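Local coordinates for Csc2 (Thermofilum pendens, PDB 4TXD), which is a zinc-binding Cas7-family protein of type I-D CRISPR immunity that probably binds crRNA as part of the interference complex, at residues L124-F137 and W348-K360. Numbering follows the deposited sequence.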
ATOM      1  N   LEU A 124      -2.744  24.785  -1.073  1.00 37.42           N
ATOM      2  CA  LEU A 124      -2.401  23.689  -1.940  1.00 32.62           C
ATOM      3  C   LEU A 124      -1.949  24.171  -3.291  1.00 42.71           C
ATOM      4  O   LEU A 124      -1.005  23.662  -3.834  1.00 34.76           O
ATOM      5  CB  LEU A 124      -3.567  22.732  -2.107  1.00 34.85           C
ATOM      6  CG  LEU A 124      -3.303  21.474  -2.923  1.00 41.38           C
ATOM      7  CD1 LEU A 124      -2.616  20.428  -2.109  1.00 32.91           C
ATOM      8  CD2 LEU A 124      -4.519  20.903  -3.610  1.00 34.12           C
ATOM      9  N   VAL A 125      -2.644  25.141  -3.829  1.00 29.66           N
ATOM     10  CA  VAL A 125      -2.317  25.633  -5.130  1.00 35.45           C
ATOM     11  C   VAL A 125      -0.960  26.318  -5.111  1.00 34.68           C
ATOM     12  O   VAL A 125      -0.179  26.113  -5.982  1.00 33.59           O
ATOM     13  CB  VAL A 125      -3.400  26.558  -5.671  1.00 32.28           C
ATOM     14  CG1 VAL A 125      -2.954  27.267  -6.913  1.00 36.94           C
ATOM     15  CG2 VAL A 125      -4.629  25.772  -5.972  1.00 37.69           C
ATOM     16  N   GLN A 126      -0.712  27.133  -4.113  1.00 29.01           N
ATOM     17  CA  GLN A 126       0.490  27.917  -4.078  1.00 34.19           C
ATOM     18  C   GLN A 126       1.665  27.168  -3.508  1.00 41.07           C
ATOM     19  O   GLN A 126       2.713  27.167  -4.079  1.00 35.86           O
ATOM     20  CB  GLN A 126       0.282  29.228  -3.333  1.00 35.51           C
ATOM     21  CG  GLN A 126      -0.661  30.179  -4.008  1.00 40.62           C
ATOM     22  CD  GLN A 126      -0.165  30.677  -5.348  1.00 39.31           C
ATOM     23  OE1 GLN A 126       0.962  31.008  -5.485  1.00 41.81           O
ATOM     24  NE2 GLN A 126      -1.027  30.702  -6.335  1.00 39.17           N
ATOM     25  N   GLU A 127       1.469  26.523  -2.381  1.00 35.75           N
ATOM     26  CA  GLU A 127       2.551  25.867  -1.700  1.00 42.58           C
ATOM     27  C   GLU A 127       2.897  24.467  -2.206  1.00 43.36           C
ATOM     28  O   GLU A 127       3.953  23.965  -1.936  1.00 47.97           O
ATOM     29  CB  GLU A 127       2.303  25.864  -0.211  1.00 38.52           C
ATOM     30  CG  GLU A 127       2.062  27.227   0.391  1.00 42.91           C
ATOM     31  CD  GLU A 127       3.126  28.230   0.041  1.00 61.72           C
ATOM     32  OE1 GLU A 127       4.298  27.870   0.069  1.00 48.86           O
ATOM     33  OE2 GLU A 127       2.772  29.373  -0.252  1.00 54.15           O
ATOM     34  N   VAL A 128       2.015  23.858  -2.962  1.00 38.37           N
ATOM     35  CA  VAL A 128       2.243  22.528  -3.469  1.00 36.37           C
ATOM     36  C   VAL A 128       2.256  22.510  -4.968  1.00 33.31           C
ATOM     37  O   VAL A 128       3.258  22.245  -5.551  1.00 35.64           O
ATOM     38  CB  VAL A 128       1.196  21.538  -2.910  1.00 42.90           C
ATOM     39  CG1 VAL A 128       1.145  20.232  -3.678  1.00 41.11           C
ATOM     40  CG2 VAL A 128       1.480  21.286  -1.454  1.00 44.89           C
ATOM     41  N   ILE A 129       1.132  22.778  -5.581  1.00 29.32           N
ATOM     42  CA  ILE A 129       1.041  22.749  -7.014  1.00 24.73           C
ATOM     43  C   ILE A 129       1.964  23.746  -7.692  1.00 36.35           C
ATOM     44  O   ILE A 129       2.565  23.447  -8.679  1.00 33.85           O
ATOM     45  CB  ILE A 129      -0.385  22.968  -7.455  1.00 29.49           C
ATOM     46  CG1 ILE A 129      -1.243  21.884  -6.865  1.00 40.17           C
ATOM     47  CG2 ILE A 129      -0.500  22.979  -8.950  1.00 30.74           C
ATOM     48  CD1 ILE A 129      -2.629  21.872  -7.404  1.00 48.32           C
ATOM     49  N   GLY A 130       2.070  24.934  -7.134  1.00 31.84           N
ATOM     50  CA  GLY A 130       2.976  25.918  -7.662  1.00 36.60           C
ATOM     51  C   GLY A 130       4.421  25.487  -7.574  1.00 33.60           C
ATOM     52  O   GLY A 130       5.176  25.694  -8.473  1.00 32.71           O
ATOM     53  N   LYS A 131       4.772  24.877  -6.466  1.00 28.48           N
ATOM     54  CA  LYS A 131       6.095  24.366  -6.274  1.00 35.38           C
ATOM     55  C   LYS A 131       6.429  23.261  -7.261  1.00 29.67           C
ATOM     56  O   LYS A 131       7.512  23.184  -7.740  1.00 29.94           O
ATOM     57  CB  LYS A 131       6.269  23.892  -4.864  1.00 35.93           C
ATOM     58  CG  LYS A 131       7.602  23.249  -4.632  1.00 42.29           C
ATOM     59  CD  LYS A 131       8.050  23.426  -3.205  1.00 64.34           C
ATOM     60  CE  LYS A 131       9.296  22.617  -2.900  1.00 60.15           C
ATOM     61  NZ  LYS A 131       9.284  22.030  -1.536  1.00 62.35           N
ATOM     62  N   ALA A 132       5.456  22.430  -7.564  1.00 30.92           N
ATOM     63  CA  ALA A 132       5.599  21.409  -8.566  1.00 33.08           C
ATOM     64  C   ALA A 132       5.828  21.991  -9.945  1.00 35.06           C
ATOM     65  O   ALA A 132       6.591  21.485 -10.694  1.00 30.02           O
ATOM     66  CB  ALA A 132       4.400  20.500  -8.566  1.00 25.83           C
ATOM     67  N   LYS A 133       5.126  23.062 -10.259  1.00 31.88           N
ATOM     68  CA  LYS A 133       5.319  23.760 -11.510  1.00 36.28           C
ATOM     69  C   LYS A 133       6.744  24.272 -11.637  1.00 32.03           C
ATOM     70  O   LYS A 133       7.364  24.113 -12.638  1.00 32.15           O
ATOM     71  CB  LYS A 133       4.357  24.926 -11.621  1.00 39.72           C
ATOM     72  CG  LYS A 133       4.421  25.629 -12.953  1.00 41.46           C
ATOM     73  CD  LYS A 133       3.231  26.525 -13.218  1.00 48.18           C
ATOM     74  CE  LYS A 133       3.381  27.272 -14.533  1.00 50.87           C
ATOM     75  NZ  LYS A 133       2.774  28.620 -14.485  1.00 68.32           N
ATOM     76  N   ASP A 134       7.224  24.902 -10.588  1.00 31.21           N
ATOM     77  CA  ASP A 134       8.601  25.393 -10.543  1.00 31.14           C
ATOM     78  C   ASP A 134       9.610  24.263 -10.730  1.00 38.79           C
ATOM     79  O   ASP A 134      10.719  24.484 -11.202  1.00 34.27           O
ATOM     80  CB  ASP A 134       8.898  26.095  -9.211  1.00 30.17           C
ATOM     81  CG  ASP A 134       8.096  27.381  -9.017  1.00 49.28           C
ATOM     82  OD1 ASP A 134       7.490  27.883  -9.989  1.00 40.20           O
ATOM     83  OD2 ASP A 134       8.082  27.895  -7.875  1.00 46.19           O
ATOM     84  N   LEU A 135       9.233  23.057 -10.374  1.00 33.56           N
ATOM     85  CA  LEU A 135      10.141  21.932 -10.446  1.00 36.75           C
ATOM     86  C   LEU A 135      10.069  21.225 -11.773  1.00 33.73           C
ATOM     87  O   LEU A 135      10.690  20.224 -11.969  1.00 30.18           O
ATOM     88  CB  LEU A 135       9.835  20.945  -9.344  1.00 28.91           C
ATOM     89  CG  LEU A 135      10.167  21.363  -7.937  1.00 32.22           C
ATOM     90  CD1 LEU A 135       9.514  20.424  -6.954  1.00 33.00           C
ATOM     91  CD2 LEU A 135      11.650  21.408  -7.729  1.00 32.44           C
ATOM     92  N   GLY A 136       9.281  21.766 -12.668  1.00 29.59           N
ATOM     93  CA  GLY A 136       9.215  21.256 -14.019  1.00 25.80           C
ATOM     94  C   GLY A 136       8.025  20.371 -14.326  1.00 25.68           C
ATOM     95  O   GLY A 136       7.806  20.010 -15.480  1.00 30.04           O
ATOM     96  N   PHE A 137       7.249  20.014 -13.318  1.00 29.34           N
ATOM     97  CA  PHE A 137       6.130  19.135 -13.540  1.00 27.44           C
ATOM     98  C   PHE A 137       5.031  19.747 -14.404  1.00 30.61           C
ATOM     99  O   PHE A 137       4.764  20.903 -14.315  1.00 31.54           O
ATOM    100  CB  PHE A 137       5.589  18.620 -12.219  1.00 29.84           C
ATOM    101  CG  PHE A 137       6.526  17.713 -11.497  1.00 29.33           C
ATOM    102  CD1 PHE A 137       6.565  16.377 -11.787  1.00 24.78           C
ATOM    103  CD2 PHE A 137       7.347  18.190 -10.541  1.00 21.93           C
ATOM    104  CE1 PHE A 137       7.427  15.557 -11.146  1.00 22.82           C
ATOM    105  CE2 PHE A 137       8.197  17.370  -9.890  1.00 27.31           C
ATOM    106  CZ  PHE A 137       8.239  16.047 -10.189  1.00 21.53           C
ATOM    107  N   TRP A 348       1.213  15.907   2.016  1.00 25.74           N
ATOM    108  CA  TRP A 348       1.473  16.645   0.795  1.00 29.54           C
ATOM    109  C   TRP A 348       2.815  17.400   0.889  1.00 30.02           C
ATOM    110  O   TRP A 348       3.603  17.350  -0.005  1.00 24.94           O
ATOM    111  CB  TRP A 348       0.328  17.585   0.478  1.00 26.43           C
ATOM    112  CG  TRP A 348      -0.650  17.173  -0.527  1.00 24.92           C
ATOM    113  CD1 TRP A 348      -1.955  16.992  -0.328  1.00 21.60           C
ATOM    114  CD2 TRP A 348      -0.434  16.952  -1.916  1.00 28.83           C
ATOM    115  NE1 TRP A 348      -2.577  16.663  -1.463  1.00 21.36           N
ATOM    116  CE2 TRP A 348      -1.665  16.627  -2.469  1.00 26.11           C
ATOM    117  CE3 TRP A 348       0.681  16.995  -2.748  1.00 25.55           C
ATOM    118  CZ2 TRP A 348      -1.820  16.356  -3.796  1.00 26.31           C
ATOM    119  CZ3 TRP A 348       0.522  16.717  -4.041  1.00 25.11           C
ATOM    120  CH2 TRP A 348      -0.706  16.397  -4.569  1.00 27.85           C
ATOM    121  N   ARG A 349       3.064  18.056   2.004  1.00 23.19           N
ATOM    122  CA  ARG A 349       4.375  18.679   2.242  1.00 26.43           C
ATOM    123  C   ARG A 349       5.517  17.681   2.043  1.00 30.26           C
ATOM    124  O   ARG A 349       6.535  17.997   1.426  1.00 24.11           O
ATOM    125  CB  ARG A 349       4.475  19.257   3.660  1.00 30.69           C
ATOM    126  CG  ARG A 349       3.745  20.583   3.901  1.00 43.11           C
ATOM    127  CD  ARG A 349       3.768  20.965   5.392  1.00 36.71           C
ATOM    128  NE  ARG A 349       5.119  20.918   5.939  1.00 37.88           N
ATOM    129  CZ  ARG A 349       5.520  20.107   6.920  1.00 47.25           C
ATOM    130  NH1 ARG A 349       4.673  19.273   7.502  1.00 47.37           N
ATOM    131  NH2 ARG A 349       6.779  20.139   7.327  1.00 46.78           N
ATOM    132  N   SER A 350       5.346  16.478   2.582  1.00 22.57           N
ATOM    133  CA  SER A 350       6.353  15.424   2.459  1.00 24.95           C
ATOM    134  C   SER A 350       6.520  14.952   1.010  1.00 25.51           C
ATOM    135  O   SER A 350       7.631  14.637   0.564  1.00 25.70           O
ATOM    136  CB  SER A 350       5.978  14.239   3.349  1.00 23.49           C
ATOM    137  OG  SER A 350       7.064  13.355   3.507  1.00 25.81           O
ATOM    138  N   SER A 351       5.442  14.916   0.265  1.00 20.18           N
ATOM    139  CA  SER A 351       5.497  14.407  -1.073  1.00 22.54           C
ATOM    140  C   SER A 351       6.203  15.379  -1.985  1.00 28.04           C
ATOM    141  O   SER A 351       7.003  14.997  -2.769  1.00 22.12           O
ATOM    142  CB  SER A 351       4.119  14.108  -1.623  1.00 22.25           C
ATOM    143  OG  SER A 351       4.143  13.381  -2.800  1.00 22.35           O
ATOM    144  N   ILE A 352       5.877  16.652  -1.848  1.00 28.34           N
ATOM    145  CA  ILE A 352       6.486  17.650  -2.694  1.00 28.92           C
ATOM    146  C   ILE A 352       7.958  17.771  -2.331  1.00 23.09           C
ATOM    147  O   ILE A 352       8.758  18.024  -3.164  1.00 27.22           O
ATOM    148  CB  ILE A 352       5.727  18.981  -2.648  1.00 30.62           C
ATOM    149  CG1 ILE A 352       6.105  19.850  -3.818  1.00 30.41           C
ATOM    150  CG2 ILE A 352       5.955  19.654  -1.330  1.00 36.49           C
ATOM    151  CD1 ILE A 352       5.563  19.324  -5.111  1.00 29.60           C
ATOM    152  N   ASP A 353       8.282  17.524  -1.083  1.00 21.27           N
ATOM    153  CA  ASP A 353       9.644  17.490  -0.646  1.00 24.79           C
ATOM    154  C   ASP A 353      10.430  16.397  -1.365  1.00 33.65           C
ATOM    155  O   ASP A 353      11.468  16.638  -1.904  1.00 25.85           O
ATOM    156  CB  ASP A 353       9.722  17.277   0.842  1.00 20.98           C
ATOM    157  CG  ASP A 353      11.113  17.342   1.364  1.00 31.84           C
ATOM    158  OD1 ASP A 353      11.793  18.327   1.123  1.00 32.29           O
ATOM    159  OD2 ASP A 353      11.521  16.412   2.015  1.00 27.99           O
ATOM    160  N   PHE A 354       9.887  15.192  -1.359  1.00 22.67           N
ATOM    161  CA  PHE A 354      10.472  14.098  -2.102  1.00 20.71           C
ATOM    162  C   PHE A 354      10.662  14.427  -3.580  1.00 21.97           C
ATOM    163  O   PHE A 354      11.681  14.170  -4.144  1.00 23.82           O
ATOM    164  CB  PHE A 354       9.614  12.848  -1.955  1.00 23.51           C
ATOM    165  CG  PHE A 354      10.205  11.627  -2.568  1.00 22.98           C
ATOM    166  CD1 PHE A 354      10.994  10.798  -1.844  1.00 24.13           C
ATOM    167  CD2 PHE A 354       9.966  11.329  -3.866  1.00 23.49           C
ATOM    168  CE1 PHE A 354      11.521   9.680  -2.400  1.00 27.19           C
ATOM    169  CE2 PHE A 354      10.497  10.217  -4.431  1.00 27.51           C
ATOM    170  CZ  PHE A 354      11.274   9.393  -3.694  1.00 20.87           C
ATOM    171  N   ALA A 355       9.651  14.987  -4.181  1.00 20.45           N
ATOM    172  CA  ALA A 355       9.690  15.278  -5.575  1.00 24.46           C
ATOM    173  C   ALA A 355      10.774  16.307  -5.896  1.00 29.68           C
ATOM    174  O   ALA A 355      11.470  16.191  -6.867  1.00 25.22           O
ATOM    175  CB  ALA A 355       8.354  15.771  -6.041  1.00 21.40           C
ATOM    176  N   GLU A 356      10.848  17.324  -5.064  1.00 24.02           N
ATOM    177  CA  GLU A 356      12.025  18.245  -5.168  0.58 28.71           C
ATOM    178  C   GLU A 356      13.537  17.628  -5.128  1.00 28.14           C
ATOM    179  O   GLU A 356      14.328  17.782  -5.993  1.00 27.90           O
ATOM    180  CB  GLU A 356      11.934  19.304  -4.062  0.58 32.19           C
ATOM    181  CG  GLU A 356      13.149  20.227  -3.984  0.58 28.36           C
ATOM    182  CD  GLU A 356      13.283  20.897  -2.627  0.58 37.07           C
ATOM    183  OE1 GLU A 356      12.367  21.650  -2.242  0.58 39.40           O
ATOM    184  OE2 GLU A 356      14.292  20.658  -1.932  0.58 47.58           O
ATOM    185  N   LYS A 357      13.655  16.736  -4.173  1.00 22.15           N
ATOM    186  CA  LYS A 357      14.862  15.974  -4.029  1.00 27.31           C
ATOM    187  C   LYS A 357      15.092  15.038  -5.221  1.00 23.88           C
ATOM    188  O   LYS A 357      16.195  14.833  -5.629  1.00 25.28           O
ATOM    189  CB  LYS A 357      14.888  15.224  -2.719  1.00 25.69           C
ATOM    190  CG  LYS A 357      15.441  16.005  -1.540  1.00 33.35           C
ATOM    191  CD  LYS A 357      14.662  17.252  -1.259  1.00 44.58           C
ATOM    192  CE  LYS A 357      15.171  18.004  -0.047  1.00 37.72           C
ATOM    193  NZ  LYS A 357      14.273  19.121   0.239  1.00 36.00           N
ATOM    194  N   MET A 358      14.025  14.502  -5.763  1.00 21.17           N
ATOM    195  CA  MET A 358      14.135  13.635  -6.904  1.00 22.79           C
ATOM    196  C   MET A 358      14.633  14.405  -8.110  1.00 21.25           C
ATOM    197  O   MET A 358      15.523  14.006  -8.767  1.00 23.32           O
ATOM    198  CB  MET A 358      12.808  12.992  -7.234  1.00 24.66           C
ATOM    199  CG  MET A 358      12.760  12.303  -8.578  1.00 23.23           C
ATOM    200  SD  MET A 358      11.170  11.584  -8.940  1.00 28.23           S
ATOM    201  CE  MET A 358      10.242  12.993  -9.392  1.00 20.39           C
ATOM    202  N   VAL A 359      13.987  15.508  -8.381  1.00 25.67           N
ATOM    203  CA  VAL A 359      14.373  16.373  -9.477  1.00 27.97           C
ATOM    204  C   VAL A 359      15.825  16.847  -9.348  1.00 26.69           C
ATOM    205  O   VAL A 359      16.565  16.799 -10.272  1.00 25.01           O
ATOM    206  CB  VAL A 359      13.397  17.547  -9.604  1.00 31.43           C
ATOM    207  CG1 VAL A 359      13.909  18.579 -10.564  1.00 29.00           C
ATOM    208  CG2 VAL A 359      12.038  17.056 -10.021  1.00 25.92           C
ATOM    209  N   LYS A 360      16.208  17.272  -8.166  1.00 23.87           N
ATOM    210  CA  LYS A 360      17.583  17.639  -7.913  1.00 26.33           C
ATOM    211  C   LYS A 360      18.550  16.487  -8.178  1.00 32.51           C
ATOM    212  O   LYS A 360      19.576  16.677  -8.754  1.00 26.27           O
ATOM    213  CB  LYS A 360      17.765  18.147  -6.507  1.00 28.80           C
ATOM    214  CG  LYS A 360      19.148  18.672  -6.222  1.00 35.27           C
ATOM    215  CD  LYS A 360      19.339  18.955  -4.748  1.00 62.74           C
ATOM    216  CE  LYS A 360      20.784  19.193  -4.357  1.00 58.59           C
ATOM    217  NZ  LYS A 360      20.915  20.520  -3.713  1.00 80.91           N
TER
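Two nearly parallel helices packed beside the zinc site of this Cas7-family protein illustrate how a helix pair can share a buried apolar seam with an ion pair at its margin. Helices 118-134 and 343-365 run in the same direction, inclined by 14° with axes 10.0 Å apart over these segments. Trp348, on helix 343-365, lies beside the site formed by Cys146, Asp165, Cys168 and Cys171, its side chain about 6 Å from the zinc ion. Leu124 lays its CD1 methyl over one face of the indole in a CH-pi contact, 3.8 Å from the centroid of the five-membered ring and only 8° off its normal. Val128 reaches the six-membered ring instead: with CG1 anti to its backbone N (chi1 164°), that methyl comes to 3.4 Å from Trp348 CE3. The same indole touches Cys168 and meets Trp144 edge-to-face, so an alanine in its place would probably leave the Leu124 and Val128 methyls without their aromatic partner and open a gap beside the zinc ligands. One turn on, Ile352 is the middle of the interface; its CD1 abuts Ala132 CB and the carbonyl oxygen of Val128, while CG1 packs along the aliphatic part of Lys131. In one of two modelled conformers, Glu356 tentatively links Lys131, through a salt bridge whose hydrogen bond is weak (NZ to OE1 3.2 Å), to Lys357, which also bridges Asp353. Beyond the helix, a Schellman motif with Gly136 at positive phi turns the chain and brings Phe137 back toward the partner helix. Leu135 CD1 rests 3.8 Å from Glu356 CA, against the backbone. The phenyl ring of Phe137 meets Ala355 and Val359 obliquely, and at its edge, near the ring plane, the bent Met358 chain places CE 3.7 Å from Phe137 CZ.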